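Side-chain contact in exoenzyme S (Pseudomonas aeruginosa, PDB 6GN8), which is a secreted toxin that probably ADP-ribosylates target proteins through the domain present here and, in the full-length protein, probably also acts as a GTPase activator: residues L87-Q90 with G91-A95. The protein carries 2 engineered substitutions. Residues are numbered along the deposited sequence; the frame is centred on the assembly and turned at random.
Sequences LIDQ and GMSAA
Residues 87-95 form successive turns within helix 83-99, where the amides of G91, M92, S93 and A94 donate i to i-4 hydrogen bonds to the carbonyls of L87, I88, D89 and Q90; A94 N lies 3.0 Å from Q90 O. The carbonyl of D89 is gripped twice. Besides S93 N it accepts the hydroxyl of S93, with OG 3.0 Å from D89 O, and the two donors come in from opposite faces of the carbonyl plane. What makes this possible is the serine torsion: OG sits beside its own backbone N and anti to the carbonyl carbon (chi1 -65°), folded back over the preceding turn, a common way for a serine to bond within a helix. On another side of the helix I88 and M92 run side by side. M92 bends at its last torsion (chi3 -69°), which brings the terminal methyl back to I88, CE lying 3.5 Å from I88 CG2. The carboxylate of D89 is held from outside the helix, OD1 making a hydrogen bond with Y132 OH and a salt bridge with K177. I88 packs on H67 and M92 on Y63 and L71 of helix 54-77; L87, Q90 and also I88, on F36, touch helix 24-36, placing helix 83-99 against both within the helical part of the domain, ahead of its strands.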
ATOM      1  N   LEU C  87     -37.797 -30.879   1.239  1.00 52.95           N
ATOM      2  CA  LEU C  87     -37.999 -30.626   2.675  1.00 52.87           C
ATOM      3  C   LEU C  87     -36.663 -30.401   3.430  1.00 55.93           C
ATOM      4  O   LEU C  87     -36.584 -29.467   4.234  1.00 55.90           O
ATOM      5  CB  LEU C  87     -38.794 -31.772   3.335  1.00 52.52           C
ATOM      6  CG  LEU C  87     -40.250 -31.964   2.907  1.00 57.82           C
ATOM      7  CD1 LEU C  87     -40.776 -33.315   3.355  1.00 57.12           C
ATOM      8  CD2 LEU C  87     -41.135 -30.871   3.440  1.00 60.20           C
ATOM      9  N   ILE C  88     -35.616 -31.239   3.154  1.00 50.72           N
ATOM     10  CA  ILE C  88     -34.286 -31.128   3.771  1.00 47.21           C
ATOM     11  C   ILE C  88     -33.649 -29.797   3.352  1.00 51.60           C
ATOM     12  O   ILE C  88     -33.116 -29.078   4.200  1.00 50.66           O
ATOM     13  CB  ILE C  88     -33.339 -32.339   3.475  1.00 47.00           C
ATOM     14  CG1 ILE C  88     -33.887 -33.642   4.045  1.00 46.32           C
ATOM     15  CG2 ILE C  88     -31.955 -32.095   4.079  1.00 45.68           C
ATOM     16  CD1 ILE C  88     -33.158 -34.952   3.550  1.00 49.50           C
ATOM     17  N   ASP C  89     -33.749 -29.458   2.060  1.00 49.32           N
ATOM     18  CA  ASP C  89     -33.215 -28.217   1.488  1.00 49.66           C
ATOM     19  C   ASP C  89     -33.913 -26.976   2.078  1.00 55.11           C
ATOM     20  O   ASP C  89     -33.236 -25.997   2.321  1.00 55.02           O
ATOM     21  CB  ASP C  89     -33.350 -28.245  -0.049  1.00 52.33           C
ATOM     22  CG  ASP C  89     -32.804 -27.036  -0.781  1.00 61.36           C
ATOM     23  OD1 ASP C  89     -31.623 -26.703  -0.573  1.00 61.92           O
ATOM     24  OD2 ASP C  89     -33.552 -26.442  -1.585  1.00 66.98           O
ATOM     25  N   GLN C  90     -35.231 -27.001   2.329  1.00 55.76           N
ATOM     26  CA  GLN C  90     -35.860 -25.802   2.922  1.00 57.52           C
ATOM     27  C   GLN C  90     -35.545 -25.686   4.430  1.00 60.06           C
ATOM     28  O   GLN C  90     -35.375 -24.563   4.903  1.00 60.61           O
ATOM     29  CB  GLN C  90     -37.368 -25.643   2.636  1.00 60.55           C
ATOM     30  CG  GLN C  90     -38.229 -26.875   2.744  1.00 77.19           C
ATOM     31  CD  GLN C  90     -39.567 -26.707   2.035  1.00 92.54           C
ATOM     32  OE1 GLN C  90     -40.646 -26.859   2.627  1.00 88.16           O
ATOM     33  NE2 GLN C  90     -39.535 -26.406   0.745  1.00 78.31           N
ATOM     34  N   GLY C  91     -35.359 -26.816   5.122  1.00 54.63           N
ATOM     35  CA  GLY C  91     -34.957 -26.834   6.526  1.00 53.57           C
ATOM     36  C   GLY C  91     -33.546 -26.305   6.730  1.00 55.97           C
ATOM     37  O   GLY C  91     -33.263 -25.626   7.716  1.00 56.68           O
ATOM     38  N   MET C  92     -32.652 -26.595   5.779  1.00 49.75           N
ATOM     39  CA  MET C  92     -31.277 -26.119   5.822  1.00 48.95           C
ATOM     40  C   MET C  92     -31.210 -24.656   5.457  1.00 55.08           C
ATOM     41  O   MET C  92     -30.525 -23.930   6.165  1.00 57.00           O
ATOM     42  CB  MET C  92     -30.349 -26.943   4.939  1.00 49.54           C
ATOM     43  CG  MET C  92     -30.090 -28.333   5.512  1.00 52.48           C
ATOM     44  SD  MET C  92     -28.888 -29.262   4.539  1.00 56.32           S
ATOM     45  CE  MET C  92     -29.752 -29.503   3.202  1.00 53.44           C
ATOM     46  N   SER C  93     -31.956 -24.200   4.421  1.00 51.60           N
ATOM     47  CA  SER C  93     -32.037 -22.776   4.032  1.00 53.12           C
ATOM     48  C   SER C  93     -32.514 -21.919   5.199  1.00 58.70           C
ATOM     49  O   SER C  93     -31.897 -20.906   5.483  1.00 61.30           O
ATOM     50  CB  SER C  93     -32.983 -22.581   2.848  1.00 58.16           C
ATOM     51  OG  SER C  93     -32.490 -23.207   1.678  1.00 72.29           O
ATOM     52  N   ALA C  94     -33.584 -22.334   5.895  1.00 55.90           N
ATOM     53  CA  ALA C  94     -34.149 -21.617   7.050  1.00 56.73           C
ATOM     54  C   ALA C  94     -33.101 -21.489   8.174  1.00 61.16           C
ATOM     55  O   ALA C  94     -32.968 -20.409   8.759  1.00 62.33           O
ATOM     56  CB  ALA C  94     -35.398 -22.342   7.557  1.00 57.18           C
ATOM     57  N   ALA C  95     -32.332 -22.583   8.431  1.00 55.75           N
ATOM     58  CA  ALA C  95     -31.258 -22.657   9.423  1.00 55.20           C
ATOM     59  C   ALA C  95     -30.163 -21.633   9.134  1.00 60.98           C
ATOM     60  O   ALA C  95     -29.633 -21.051  10.084  1.00 62.58           O
ATOM     61  CB  ALA C  95     -30.654 -24.066   9.453  1.00 53.93           C
TER